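Adenosine monophosphate-protein transferase vopS (Vibrio parahaemolyticus, PDB 3LET) transfers AMP from ATP to a specific threonine of host Rho GTPases, cutting them off from their effectors and so inhibiting actin assembly in infected cells. Local coordinates at residues Glu139-Thr144 and Gly149-Gly154; Leu205-Leu210 and Gly243-His248. All coordinates share one frame; numbering follows the deposited sequence.

Contact 1: Glu139-Thr144 and Gly149-Gly154; sequences EGLAST and GVYAEG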
loop_
_atom_site.group_PDB
_atom_site.type_symbol
_atom_site.label_atom_id
_atom_site.label_comp_id
_atom_site.label_asym_id
_atom_site.label_seq_id
_atom_site.Cartn_x
_atom_site.Cartn_y
_atom_site.Cartn_z
ATOM N N GLU A 139 -1.630 14.283 4.971
ATOM C CA GLU A 139 -2.225 14.635 6.258
ATOM C C GLU A 139 -2.181 16.161 6.486
ATOM O O GLU A 139 -3.010 16.703 7.208
ATOM C CB GLU A 139 -1.551 13.864 7.395
ATOM C CG GLU A 139 -1.798 12.352 7.271
ATOM C CD GLU A 139 -1.361 11.539 8.493
ATOM O OE1 GLU A 139 -0.802 12.117 9.451
ATOM O OE2 GLU A 139 -1.587 10.307 8.491
ATOM N N GLY A 140 -1.254 16.842 5.821
ATOM C CA GLY A 140 -1.218 18.301 5.812
ATOM C C GLY A 140 -2.491 18.956 5.268
ATOM O O GLY A 140 -2.750 20.123 5.580
ATOM N N LEU A 141 -3.276 18.241 4.447
ATOM C CA LEU A 141 -4.482 18.814 3.852
ATOM C C LEU A 141 -5.540 19.052 4.935
ATOM O O LEU A 141 -6.367 19.948 4.832
ATOM C CB LEU A 141 -5.054 17.893 2.758
ATOM C CG LEU A 141 -4.160 17.580 1.561
ATOM C CD1 LEU A 141 -4.789 16.486 0.685
ATOM C CD2 LEU A 141 -3.914 18.851 0.754
ATOM N N ALA A 142 -5.505 18.242 5.980
ATOM C CA ALA A 142 -6.442 18.401 7.086
ATOM C C ALA A 142 -6.302 19.759 7.784
ATOM O O ALA A 142 -7.193 20.164 8.535
ATOM C CB ALA A 142 -6.267 17.258 8.083
ATOM N N SER A 143 -5.209 20.474 7.513
ATOM C CA SER A 143 -4.988 21.806 8.098
ATOM C C SER A 143 -4.868 22.895 7.054
ATOM O O SER A 143 -4.281 23.944 7.315
ATOM C CB SER A 143 -3.689 21.828 8.912
ATOM O OG SER A 143 -3.645 20.772 9.844
ATOM N N THR A 144 -5.393 22.650 5.861
ATOM C CA THR A 144 -5.351 23.644 4.798
ATOM C C THR A 144 -6.787 24.012 4.463
ATOM O O THR A 144 -7.674 23.182 4.651
ATOM C CB THR A 144 -4.661 23.055 3.559
ATOM O OG1 THR A 144 -3.392 22.512 3.943
ATOM C CG2 THR A 144 -4.447 24.106 2.504
ATOM N N GLY A 149 -8.562 29.220 -3.333
ATOM C CA GLY A 149 -7.396 29.084 -4.190
ATOM C C GLY A 149 -7.542 28.019 -5.261
ATOM O O GLY A 149 -8.542 28.001 -5.994
ATOM N N VAL A 150 -6.520 27.170 -5.376
ATOM C CA VAL A 150 -6.526 26.037 -6.311
ATOM C C VAL A 150 -7.385 24.908 -5.795
ATOM O O VAL A 150 -8.128 24.301 -6.558
ATOM C CB VAL A 150 -5.123 25.421 -6.521
ATOM C CG1 VAL A 150 -4.239 26.357 -7.307
ATOM C CG2 VAL A 150 -4.479 25.050 -5.183
ATOM N N TYR A 151 -7.256 24.612 -4.503
ATOM C CA TYR A 151 -8.023 23.541 -3.868
ATOM C C TYR A 151 -9.481 23.648 -4.227
ATOM O O TYR A 151 -10.238 22.688 -4.101
ATOM C CB TYR A 151 -7.904 23.631 -2.362
ATOM C CG TYR A 151 -6.576 23.165 -1.853
ATOM C CD1 TYR A 151 -6.036 21.924 -2.244
ATOM C CD2 TYR A 151 -5.857 23.954 -0.963
ATOM C CE1 TYR A 151 -4.801 21.507 -1.757
ATOM C CE2 TYR A 151 -4.634 23.545 -0.471
ATOM C CZ TYR A 151 -4.107 22.325 -0.853
ATOM O OH TYR A 151 -2.888 21.963 -0.342
ATOM N N ALA A 152 -9.870 24.835 -4.668
ATOM C CA ALA A 152 -11.252 25.095 -5.044
ATOM C C ALA A 152 -11.424 25.105 -6.532
ATOM O O ALA A 152 -12.514 24.828 -7.025
ATOM C CB ALA A 152 -11.676 26.433 -4.479
ATOM N N GLU A 153 -10.369 25.466 -7.259
ATOM C CA GLU A 153 -10.493 25.647 -8.704
ATOM C C GLU A 153 -11.279 24.489 -9.327
ATOM O O GLU A 153 -11.084 23.304 -8.939
ATOM C CB GLU A 153 -9.119 25.836 -9.367
ATOM C CG GLU A 153 -8.608 27.281 -9.286
ATOM C CD GLU A 153 -7.186 27.456 -9.803
ATOM O OE1 GLU A 153 -6.696 26.561 -10.522
ATOM O OE2 GLU A 153 -6.563 28.497 -9.494
ATOM N N GLY A 154 -12.188 24.857 -10.250
ATOM C CA GLY A 154 -13.088 23.918 -10.916
ATOM C C GLY A 154 -12.828 23.803 -12.412
ATOM O O GLY A 154 -11.953 24.457 -12.961
#
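In the loop that runs from helix 113-139 to helix 157-160, the phenol of Tyr151 folds back against Leu141 and Thr144 near the start of the same loop. Leu141 offers one methyl, CD2, to the outer end of the phenol, 3.5 Å from Tyr151 OH; the same CD2 lies 3.8 Å from Tyr151 CE1. Thr144 comes in obliquely on the same side of the ring plane, its CG2 near CE2, though that pair is modelled implausibly close and its exact spacing is doubtful. The threonine's two branches have separate tasks. OG1 sits beside its own backbone N (chi1 -53°), which puts CG2 anti to that N and against the ring. Where the chain leaves helix 113-139, the hydroxyl bonds back to the carbonyl four residues earlier, Gly140 O, at 3.0 Å from OG1. Ser143 N and Thr144 OG1 grip that oxygen from opposite faces of its carbonyl plane, the hydroxyl lying 36° out of it. A branched residue with both methyl and hydroxyl suits this place, and leucine suits the buried one, where it also packs on His266 and Ala269 of helix 260-274. Leu310 of helix 304-311 touches both Leu141 and Tyr151.

Contact 2: Leu205-Leu210 and Gly243-His248; sequences LNMDNL and GMLKQH
Met207 reaches from the first turn of helix 207-217 to Leu245 and Lys246 on helix 238-255, and its two halves meet different partners. The packing along its chain is apolar and close. With CG anti to the backbone N (chi1 -174°), the side chain extends toward the other helix, and a bend at chi2 (62°) brings sulfur and methyl against one branch of Leu245: SD and CE of Met207 each lie 3.9 Å from Leu245 CD2, the two side chains crossing at about a right angle. Methionine suits this place because its unbranched, flexible chain can curve round a leucine methyl. The foot of Lys246 belongs to the same close part, its CG 3.8 Å from Met207 CB.

Beyond that the contact thins. Leu210, one turn on, adds only a looser touch, its CD1 4.4 Å from Leu245 CD2. On the solvent side the Lys246 amine runs on to a salt bridge with Glu250, and a water accepts from Asp208 N at 3.2 Å and, weakly, from Lys246 NZ. Asn206, just before the helix and turned away from the contact, is its N-cap: its OD1 accepts from Asn209 N at 3.0 Å, with an N-H...O angle of 162°. Glu250 also accepts from Met207 N through its other oxygen, so one carboxylate joins the helix start to the lysine.

Both helices belong to the Fic fold. Phe277, in the loop of the Fic motif, touches Met207, Leu210 and Leu245 alike, and Asn281, which probably binds ATP, has its side chain about 6 Å from that of Leu245. Helix 260-274 packs on Leu245 through Val271, while helix 113-139 adjoins helix 238-255 at Met244 and His248.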
loop_
_atom_site.group_PDB
_atom_site.type_symbol
_atom_site.label_atom_id
_atom_site.label_comp_id
_atom_site.label_asym_id
_atom_site.label_seq_id
_atom_site.Cartn_x
_atom_site.Cartn_y
_atom_site.Cartn_z
ATOM N N LEU A 205 -14.490 4.061 3.927
ATOM C CA LEU A 205 -13.325 4.126 4.812
ATOM C C LEU A 205 -13.006 2.720 5.284
ATOM O O LEU A 205 -13.025 2.410 6.488
ATOM C CB LEU A 205 -13.620 5.029 6.010
ATOM C CG LEU A 205 -14.008 6.438 5.547
ATOM C CD1 LEU A 205 -14.210 7.364 6.754
ATOM C CD2 LEU A 205 -12.991 7.019 4.608
ATOM N N ASN A 206 -12.776 1.854 4.309
ATOM C CA ASN A 206 -12.653 0.432 4.567
ATOM C C ASN A 206 -11.860 -0.115 3.383
ATOM O O ASN A 206 -12.357 -0.118 2.260
ATOM C CB ASN A 206 -14.054 -0.178 4.688
ATOM C CG ASN A 206 -14.027 -1.679 4.871
ATOM O OD1 ASN A 206 -13.314 -2.374 4.162
ATOM N ND2 ASN A 206 -14.804 -2.183 5.832
ATOM N N MET A 207 -10.612 -0.558 3.608
ATOM C CA MET A 207 -9.746 -0.889 2.476
ATOM C C MET A 207 -10.277 -2.118 1.737
ATOM O O MET A 207 -10.127 -2.216 0.507
ATOM C CB MET A 207 -8.292 -1.108 2.962
ATOM C CG MET A 207 -7.273 -1.317 1.863
ATOM S SD MET A 207 -7.163 0.127 0.786
ATOM C CE MET A 207 -6.052 -0.478 -0.479
ATOM N N ASP A 208 -10.883 -3.053 2.458
ATOM C CA ASP A 208 -11.450 -4.231 1.792
ATOM C C ASP A 208 -12.532 -3.781 0.800
ATOM O O ASP A 208 -12.600 -4.265 -0.334
ATOM C CB ASP A 208 -12.085 -5.179 2.797
ATOM C CG ASP A 208 -11.073 -6.084 3.474
ATOM O OD1 ASP A 208 -9.932 -6.171 2.987
ATOM O OD2 ASP A 208 -11.429 -6.723 4.490
ATOM N N ASN A 209 -13.378 -2.857 1.227
ATOM C CA ASN A 209 -14.426 -2.356 0.333
ATOM C C ASN A 209 -13.819 -1.665 -0.880
ATOM O O ASN A 209 -14.328 -1.773 -1.993
ATOM C CB ASN A 209 -15.362 -1.387 1.053
ATOM C CG ASN A 209 -16.276 -2.085 2.047
ATOM O OD1 ASN A 209 -16.336 -3.313 2.114
ATOM N ND2 ASN A 209 -16.983 -1.297 2.841
ATOM N N LEU A 210 -12.748 -0.916 -0.663
ATOM C CA LEU A 210 -12.101 -0.229 -1.787
ATOM C C LEU A 210 -11.454 -1.231 -2.743
ATOM O O LEU A 210 -11.428 -1.026 -3.955
ATOM C CB LEU A 210 -11.028 0.749 -1.314
ATOM C CG LEU A 210 -11.474 1.957 -0.502
ATOM C CD1 LEU A 210 -10.338 3.000 -0.501
ATOM C CD2 LEU A 210 -12.730 2.559 -1.076
ATOM N N GLY A 243 -0.662 -0.035 2.282
ATOM C CA GLY A 243 -0.785 0.030 3.744
ATOM C C GLY A 243 -1.080 1.468 4.233
ATOM O O GLY A 243 -1.844 1.692 5.164
ATOM N N MET A 244 -0.446 2.439 3.599
ATOM C CA MET A 244 -0.657 3.853 3.970
ATOM C C MET A 244 -2.089 4.272 3.629
ATOM O O MET A 244 -2.741 4.970 4.414
ATOM C CB MET A 244 0.349 4.747 3.240
ATOM C CG MET A 244 1.791 4.710 3.802
ATOM S SD MET A 244 1.896 5.072 5.555
ATOM C CE MET A 244 1.744 6.886 5.596
ATOM N N LEU A 245 -2.596 3.852 2.468
ATOM C CA LEU A 245 -3.989 4.186 2.124
ATOM C C LEU A 245 -4.946 3.586 3.177
ATOM O O LEU A 245 -5.912 4.225 3.647
ATOM C CB LEU A 245 -4.345 3.650 0.729
ATOM C CG LEU A 245 -5.807 3.861 0.328
ATOM C CD1 LEU A 245 -6.167 5.333 0.466
ATOM C CD2 LEU A 245 -6.026 3.355 -1.114
ATOM N N LYS A 246 -4.689 2.331 3.531
ATOM C CA LYS A 246 -5.544 1.633 4.472
ATOM C C LYS A 246 -5.545 2.376 5.801
ATOM O O LYS A 246 -6.604 2.583 6.412
ATOM C CB LYS A 246 -5.045 0.192 4.642
ATOM C CG LYS A 246 -5.761 -0.612 5.744
ATOM C CD LYS A 246 -5.193 -2.022 5.778
ATOM C CE LYS A 246 -5.512 -2.718 7.117
ATOM N NZ LYS A 246 -6.949 -3.026 7.211
ATOM N N GLN A 247 -4.365 2.793 6.266
ATOM C CA GLN A 247 -4.288 3.458 7.577
ATOM C C GLN A 247 -4.885 4.851 7.449
ATOM O O GLN A 247 -5.427 5.404 8.408
ATOM C CB GLN A 247 -2.809 3.575 8.031
ATOM C CG GLN A 247 -2.559 4.554 9.177
ATOM C CD GLN A 247 -3.347 4.228 10.439
ATOM O OE1 GLN A 247 -3.638 3.059 10.727
ATOM N NE2 GLN A 247 -3.693 5.268 11.203
ATOM N N HIS A 248 -4.806 5.407 6.252
ATOM C CA HIS A 248 -5.365 6.758 6.018
ATOM C C HIS A 248 -6.869 6.735 6.227
ATOM O O HIS A 248 -7.432 7.608 6.900
ATOM C CB HIS A 248 -5.045 7.208 4.602
ATOM C CG HIS A 248 -5.437 8.631 4.319
ATOM N ND1 HIS A 248 -4.983 9.684 5.080
ATOM C CD2 HIS A 248 -6.264 9.162 3.384
ATOM C CE1 HIS A 248 -5.495 10.813 4.610
ATOM N NE2 HIS A 248 -6.271 10.526 3.586
HETATM O O HOH W 1 -9.644 -3.476 5.348
#

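Contact 1 is local and peripheral, its centre about 23 Å from the centre of the chain, and ties together two parts of one loop; contact 2 joins two separate helices, with its centre about 9 Å from that point. Their own centres lie 21 Å apart, and they do not touch. Helix 260-274 packs on both: its His266 touches Leu141 in contact 1 and through its carbonyl accepts a weak bond from His248. Helix 238-255 supplies half of contact 2 and reaches Glu139 and Ala142 through Phe252. In 139-144 with 149-154 an aromatic ring lies against two aliphatic methyls on one side, whereas 205-210 with 243-248 combines a buried thioether-leucine interface with a charged, hydrated margin.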